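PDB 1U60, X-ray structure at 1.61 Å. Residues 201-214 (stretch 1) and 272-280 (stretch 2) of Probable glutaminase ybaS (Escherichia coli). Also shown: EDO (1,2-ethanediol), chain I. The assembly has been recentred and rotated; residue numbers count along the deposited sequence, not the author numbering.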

# COMPACT_ATOMS: atom_id res chain seq x y z
N ASN A 201 -0.41 -6.09 26.31
CA ASN A 201 -0.15 -7.47 25.99
C ASN A 201 -0.70 -7.83 24.62
O ASN A 201 -1.27 -6.99 23.91
CB ASN A 201 -0.63 -8.45 27.05
CG ASN A 201 -2.08 -8.40 27.29
OD1 ASN A 201 -2.89 -8.24 26.35
ND2 ASN A 201 -2.47 -8.55 28.58
N THR A 202 -0.52 -9.07 24.23
CA THR A 202 -0.86 -9.45 22.87
C THR A 202 -2.38 -9.41 22.64
O THR A 202 -2.83 -9.12 21.52
CB THR A 202 -0.28 -10.80 22.56
OG1 THR A 202 1.16 -10.71 22.62
CG2 THR A 202 -0.56 -11.26 21.11
N ILE A 203 -3.15 -9.75 23.67
CA ILE A 203 -4.60 -9.66 23.56
C ILE A 203 -5.04 -8.22 23.39
O ILE A 203 -5.95 -7.94 22.62
CB ILE A 203 -5.27 -10.42 24.72
CG1 ILE A 203 -5.13 -11.93 24.42
CG2 ILE A 203 -6.75 -10.12 24.81
CD1 ILE A 203 -5.45 -12.82 25.55
N GLU A 204 -4.42 -7.32 24.15
CA GLU A 204 -4.70 -5.89 24.03
C GLU A 204 -4.34 -5.36 22.66
O GLU A 204 -5.11 -4.61 22.07
CB GLU A 204 -3.99 -5.15 25.14
CG GLU A 204 -4.69 -5.45 26.47
CD GLU A 204 -3.89 -5.07 27.72
OE1 GLU A 204 -2.64 -4.83 27.65
OE2 GLU A 204 -4.55 -5.08 28.81
N LEU A 205 -3.21 -5.81 22.12
CA LEU A 205 -2.84 -5.43 20.75
C LEU A 205 -3.85 -5.92 19.73
O LEU A 205 -4.25 -5.16 18.84
CB LEU A 205 -1.44 -5.87 20.43
CG LEU A 205 -0.86 -5.54 19.05
CD1 LEU A 205 -0.96 -4.02 18.83
CD2 LEU A 205 0.58 -5.99 18.89
N ALA A 206 -4.25 -7.17 19.85
CA ALA A 206 -5.28 -7.73 18.99
C ALA A 206 -6.60 -7.01 19.12
O ALA A 206 -7.35 -6.92 18.17
CB ALA A 206 -5.45 -9.24 19.20
N THR A 207 -6.88 -6.48 20.32
CA THR A 207 -8.08 -5.69 20.53
C THR A 207 -8.07 -4.37 19.76
O THR A 207 -9.07 -3.98 19.20
CB THR A 207 -8.25 -5.43 22.03
OG1 THR A 207 -8.38 -6.68 22.74
CG2 THR A 207 -9.53 -4.68 22.27
N LEU A 208 -6.92 -3.68 19.75
CA LEU A 208 -6.74 -2.50 18.90
C LEU A 208 -7.10 -2.88 17.47
O LEU A 208 -7.88 -2.17 16.82
CB LEU A 208 -5.31 -2.00 18.97
CG LEU A 208 -4.83 -0.99 17.89
CD1 LEU A 208 -5.68 0.28 17.84
CD2 LEU A 208 -3.38 -0.61 18.07
N GLY A 209 -6.59 -4.01 17.00
CA GLY A 209 -6.94 -4.50 15.67
C GLY A 209 -8.42 -4.76 15.46
O GLY A 209 -8.96 -4.43 14.41
N ALA A 210 -9.07 -5.36 16.47
CA ALA A 210 -10.45 -5.71 16.40
C ALA A 210 -11.35 -4.46 16.43
O ALA A 210 -12.38 -4.42 15.77
CB ALA A 210 -10.82 -6.64 17.49
N THR A 211 -10.92 -3.44 17.12
CA THR A 211 -11.66 -2.18 17.14
C THR A 211 -11.66 -1.59 15.73
O THR A 211 -12.70 -1.13 15.24
CB THR A 211 -11.07 -1.23 18.17
OG1 THR A 211 -11.20 -1.79 19.50
CG2 THR A 211 -11.84 0.09 18.11
N LEU A 212 -10.51 -1.64 15.06
CA LEU A 212 -10.43 -1.16 13.71
C LEU A 212 -11.24 -2.10 12.80
O LEU A 212 -12.01 -1.63 11.94
CB LEU A 212 -8.98 -1.07 13.29
CG LEU A 212 -8.09 -0.09 14.05
CD1 LEU A 212 -6.59 -0.27 13.64
CD2 LEU A 212 -8.55 1.38 13.85
N ALA A 213 -11.12 -3.42 12.97
CA ALA A 213 -11.87 -4.34 12.11
C ALA A 213 -13.40 -4.14 12.22
O ALA A 213 -14.12 -4.34 11.25
CB ALA A 213 -11.50 -5.82 12.43
N ALA A 214 -13.87 -3.77 13.43
CA ALA A 214 -15.28 -3.54 13.73
C ALA A 214 -15.77 -2.14 13.32
O ALA A 214 -16.91 -1.76 13.62
CB ALA A 214 -15.54 -3.77 15.19
C1 EDO I . -5.70 -11.17 29.17
O1 EDO I . -4.31 -11.62 29.14
C2 EDO I . -5.86 -9.77 28.58
O2 EDO I . -5.38 -8.69 29.40
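Stretch 2 (272-280) GVMGIAAFS

Residues 202-213 form a helix, and residues 274-279 of stretch 2 form an extended strand that packs against it. The two run in nearly opposite directions, with 152° between their N-to-C directions. The signed crossing angle is also 152°. The axes approach to 5.7 Å, which is close for a helix on a strand. Glycine and alanine make up much of the contact.

The register follows the reversed direction. Thr202 CA lies 5.9 Å from Ala278 CA, and Ala206 CA lies 4.8 Å from Ala277 CA. The CA atoms are nearest at the two glycines, where Gly209 CA and Gly275 CA are 3.9 Å apart. At the far end of the helix, Ala213 CA is 4.9 Å from Gly272 CA.

Gly272 precedes the strand. Its phi of 81° is positive, a value that favours glycine. Its backbone gives the one hydrogen bond between the stretches, from Gly272 N to Ala213 O at 2.9 Å, with an N-H...O angle of 135°.

The glycine pair allows main chain to rest on main chain. Gly275 CA is 3.6 Å from both Gly209 C and Ala210 N, and 3.7 Å from Ala206 O. A CB on Gly275 would point into the helix and come within 2.3 Å of Ala206 O. A CB on Gly209 would lie 3.0 Å from Gly275 CA. Both positions would clash.

Side chains flank this contact. Ala213 points toward the strand, and its CB lies 3.4 Å from Met274 O. Met274 itself points away and meets the helix through its backbone. Two residues after Gly275, Ala277 points toward the helix. Its CB packs 3.6 Å from Leu205 CG and 3.8 Å from Ala206 CB, and it is 3.5 Å from the backbone atom Ala206 N. Ala278 points away, in the usual alternation of a strand.

Thr202 covers the end of the strand. Its CG2 lies 3.6 Å from Ala277 O and 3.9 Å from Ala278 CA, while its OG1 is 3.3 Å from Phe279 CB. Phe279 starts toward the helix, but the end of its side chain leads away.

The start of the helix is capped by Asn201, whose OD1 accepts from Glu204 N at 2.8 Å. In return, Asn201 N donates to Glu204 OE1 at 2.9 Å. Asn201 ND2 also donates to O2 of the 1,2-ethanediol at 3.0 Å. This cap does not touch stretch 2.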

# COMPACT_ATOMS: atom_id res chain seq x y z
N GLY A 272 -13.71 -5.86 8.84
CA GLY A 272 -14.99 -6.53 9.07
C GLY A 272 -14.97 -7.81 9.89
O GLY A 272 -16.04 -8.35 10.18
N VAL A 273 -13.79 -8.29 10.28
CA VAL A 273 -13.71 -9.66 10.78
C VAL A 273 -12.97 -9.79 12.10
O VAL A 273 -13.53 -10.29 13.08
CB VAL A 273 -13.10 -10.60 9.73
CG1 VAL A 273 -13.04 -12.07 10.27
CG2 VAL A 273 -13.90 -10.54 8.42
N MET A 274 -11.72 -9.36 12.16
CA MET A 274 -10.90 -9.60 13.35
C MET A 274 -9.61 -8.80 13.38
O MET A 274 -9.15 -8.28 12.37
CB MET A 274 -10.53 -11.10 13.46
CG MET A 274 -9.63 -11.59 12.33
SD MET A 274 -9.04 -13.26 12.55
CE MET A 274 -10.61 -14.13 12.65
N GLY A 275 -9.08 -8.63 14.59
CA GLY A 275 -7.69 -8.26 14.78
C GLY A 275 -6.85 -9.48 15.04
O GLY A 275 -7.29 -10.39 15.75
N ILE A 276 -5.63 -9.49 14.49
CA ILE A 276 -4.67 -10.55 14.73
C ILE A 276 -3.41 -9.88 15.20
O ILE A 276 -2.90 -8.93 14.61
CB ILE A 276 -4.36 -11.38 13.45
CG1 ILE A 276 -5.62 -11.81 12.75
CG2 ILE A 276 -3.36 -12.58 13.75
CD1 ILE A 276 -5.38 -12.36 11.28
N ALA A 277 -2.86 -10.39 16.28
CA ALA A 277 -1.62 -9.81 16.77
C ALA A 277 -0.67 -10.89 17.25
O ALA A 277 -1.08 -11.99 17.63
CB ALA A 277 -1.87 -8.84 17.87
N ALA A 278 0.59 -10.54 17.27
CA ALA A 278 1.61 -11.40 17.92
C ALA A 278 2.70 -10.59 18.52
O ALA A 278 2.82 -9.41 18.25
CB ALA A 278 2.17 -12.37 16.89
N PHE A 279 3.54 -11.24 19.34
CA PHE A 279 4.63 -10.63 19.99
C PHE A 279 5.77 -11.61 20.14
O PHE A 279 5.55 -12.77 20.50
CB PHE A 279 4.16 -10.12 21.36
CG PHE A 279 5.21 -10.05 22.41
CD1 PHE A 279 6.20 -9.08 22.36
CD2 PHE A 279 5.15 -10.90 23.52
CE1 PHE A 279 7.14 -9.00 23.34
CE2 PHE A 279 6.07 -10.82 24.53
CZ PHE A 279 7.08 -9.87 24.46
N SER A 280 6.96 -11.11 19.81
CA SER A 280 8.18 -11.67 20.33
C SER A 280 9.33 -10.65 20.23
O SER A 280 9.46 -9.99 19.16
CB SER A 280 8.57 -12.94 19.58
OG SER A 280 9.58 -13.64 20.36